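Long-range contact in tRNA threonylcarbamoyladenosine dehydratase (Escherichia coli, PDB 4D79), which catalyses the ATP-dependent dehydration of threonylcarbamoyladenosine at position 37 of tRNAs to its cyclic form, and can accept sulfur from the desulfurase CsdA in vitro: residues D30-V35 against A56-D61. Residues are numbered along the deposited sequence; the frame is centred on the assembly and turned at random.
Sequences DAHICV and AITLID. With ATP (adenosine-5'-triphosphate), chain K.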
# COMPACT_ATOMS: atom_id res chain seq x y z
N ASP B 30 4.17 21.67 -7.72
CA ASP B 30 3.24 22.69 -8.21
C ASP B 30 1.81 22.17 -8.30
O ASP B 30 0.89 22.96 -8.58
CB ASP B 30 3.66 23.14 -9.60
CG ASP B 30 4.89 23.99 -9.62
OD1 ASP B 30 5.19 24.56 -8.58
OD2 ASP B 30 5.48 24.17 -10.70
N ALA B 31 1.60 20.88 -8.06
CA ALA B 31 0.28 20.28 -8.27
C ALA B 31 -0.59 20.45 -7.05
O ALA B 31 -0.12 20.57 -5.92
CB ALA B 31 0.40 18.79 -8.61
N HIS B 32 -1.89 20.47 -7.30
CA HIS B 32 -2.88 20.50 -6.23
C HIS B 32 -3.84 19.36 -6.53
O HIS B 32 -4.58 19.42 -7.52
CB HIS B 32 -3.61 21.86 -6.17
CG HIS B 32 -4.46 22.00 -4.94
ND1 HIS B 32 -5.15 23.17 -4.63
CD2 HIS B 32 -4.75 21.12 -3.96
CE1 HIS B 32 -5.81 22.99 -3.49
NE2 HIS B 32 -5.57 21.75 -3.06
N ILE B 33 -3.82 18.32 -5.69
CA ILE B 33 -4.64 17.14 -5.91
C ILE B 33 -5.65 17.00 -4.77
O ILE B 33 -5.34 17.26 -3.61
CB ILE B 33 -3.77 15.88 -6.07
CG1 ILE B 33 -2.97 16.04 -7.37
CG2 ILE B 33 -4.63 14.59 -6.08
CD1 ILE B 33 -2.07 14.91 -7.72
N CYS B 34 -6.87 16.67 -5.15
CA CYS B 34 -7.99 16.53 -4.24
C CYS B 34 -8.27 15.05 -4.06
O CYS B 34 -8.43 14.33 -5.05
CB CYS B 34 -9.22 17.26 -4.80
SG CYS B 34 -10.64 17.24 -3.73
N VAL B 35 -8.34 14.60 -2.81
CA VAL B 35 -8.76 13.23 -2.48
C VAL B 35 -10.13 13.34 -1.82
O VAL B 35 -10.29 14.04 -0.81
CB VAL B 35 -7.76 12.50 -1.58
CG1 VAL B 35 -8.21 11.09 -1.37
CG2 VAL B 35 -6.39 12.56 -2.21
N ALA B 56 0.36 20.47 -2.83
CA ALA B 56 -0.89 20.91 -2.23
C ALA B 56 -1.87 19.76 -2.33
O ALA B 56 -2.00 19.12 -3.39
CB ALA B 56 -1.49 22.15 -2.90
N ILE B 57 -2.54 19.47 -1.23
CA ILE B 57 -3.47 18.37 -1.16
C ILE B 57 -4.72 18.88 -0.48
O ILE B 57 -4.64 19.50 0.59
CB ILE B 57 -2.87 17.16 -0.40
CG1 ILE B 57 -1.64 16.63 -1.14
CG2 ILE B 57 -3.91 16.06 -0.22
CD1 ILE B 57 -0.80 15.63 -0.31
N THR B 58 -5.88 18.60 -1.07
CA THR B 58 -7.16 18.82 -0.42
C THR B 58 -7.79 17.47 -0.05
O THR B 58 -7.77 16.52 -0.84
CB THR B 58 -8.11 19.63 -1.31
OG1 THR B 58 -7.56 20.94 -1.53
CG2 THR B 58 -9.52 19.74 -0.68
N LEU B 59 -8.32 17.38 1.17
CA LEU B 59 -8.95 16.18 1.69
C LEU B 59 -10.41 16.51 1.98
O LEU B 59 -10.70 17.41 2.77
CB LEU B 59 -8.27 15.70 2.98
CG LEU B 59 -6.77 15.50 2.92
CD1 LEU B 59 -6.20 15.05 4.27
CD2 LEU B 59 -6.41 14.53 1.83
N ILE B 60 -11.32 15.75 1.38
CA ILE B 60 -12.76 15.98 1.58
C ILE B 60 -13.38 14.74 2.21
O ILE B 60 -13.47 13.69 1.57
CB ILE B 60 -13.48 16.35 0.27
CG1 ILE B 60 -12.73 17.46 -0.44
CG2 ILE B 60 -14.94 16.77 0.60
CD1 ILE B 60 -13.47 18.09 -1.62
N ASP B 61 -13.87 14.90 3.44
CA ASP B 61 -14.56 13.86 4.19
C ASP B 61 -15.15 14.52 5.43
O ASP B 61 -14.53 15.42 5.99
CB ASP B 61 -13.60 12.73 4.60
CG ASP B 61 -14.28 11.39 4.81
OD1 ASP B 61 -15.41 11.34 5.34
OD2 ASP B 61 -13.66 10.37 4.45
PG ATP K . -17.75 2.48 7.68
O1G ATP K . -17.90 1.16 8.40
O2G ATP K . -17.47 3.66 8.57
O3G ATP K . -18.78 2.70 6.60
PB ATP K . -15.79 3.37 5.83
O1B ATP K . -16.91 3.88 4.95
O2B ATP K . -14.83 4.32 6.53
O3B ATP K . -16.37 2.29 6.87
PA ATP K . -14.37 2.73 3.48
O1A ATP K . -15.48 2.28 2.54
O2A ATP K . -13.02 2.06 3.38
O3A ATP K . -14.88 2.38 4.96
O5' ATP K . -14.19 4.34 3.45
C5' ATP K . -14.95 5.23 2.62
C4' ATP K . -14.76 6.73 2.89
O4' ATP K . -15.37 7.58 1.87
C3' ATP K . -15.38 7.16 4.22
O3' ATP K . -14.42 7.80 5.07
C2' ATP K . -16.46 8.14 3.82
O2' ATP K . -16.68 9.14 4.80
C1' ATP K . -15.97 8.74 2.51
N9 ATP K . -17.08 9.45 1.80
C8 ATP K . -18.29 8.88 1.55
N7 ATP K . -19.14 9.72 0.91
C5 ATP K . -18.47 10.87 0.74
C6 ATP K . -18.81 12.15 0.11
N6 ATP K . -20.03 12.31 -0.41
N1 ATP K . -17.91 13.13 0.10
C2 ATP K . -16.69 12.97 0.66
N3 ATP K . -16.31 11.82 1.25
C4 ATP K . -17.13 10.72 1.33
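An imidazole laid across a parallel strand pair gives this contact its unusual feature. His32 has CG anti to its backbone N (chi1 -170°), which carries the ring over the neighbouring strand, where NE2 meets Thr58 OG1 at 2.6 Å in a short, somewhat bent hydrogen bond. One face of the same ring rests on the methyl of Ala56, a CH-pi contact with CB 3.8 Å from the ring centroid. An alanine here would remove both the bond to Thr58 and the ring over the Ala56 methyl, and would probably loosen the packing at this end of the strand pair. The backbones form a parallel ladder that opens with a weak bond from Ala56 N to Ala31 O, after which Ile33 and Val35 are each joined to the partner strand through both N and O. The straightest, Val35 N to Thr58 O at 2.8 Å, reaches 171° at the hydrogen. On the face bearing His32, Cys34 SG packs against Ile60 CD1 at 3.6 Å. One residue beyond the strand, Asp61 grips both ribose hydroxyls of ATP, OD1 taking O2' (2.6 Å) and OD2 taking O3' (2.8 Å), much as the acidic residue at the end of the second strand does in many NAD-binding Rossmann folds. Helix 42-51 completes this beta-alpha-beta unit, packing on Ile33, Val35, Ile57 and Leu59, while strands 124-127 and 101-105 flank the pair within the sheet.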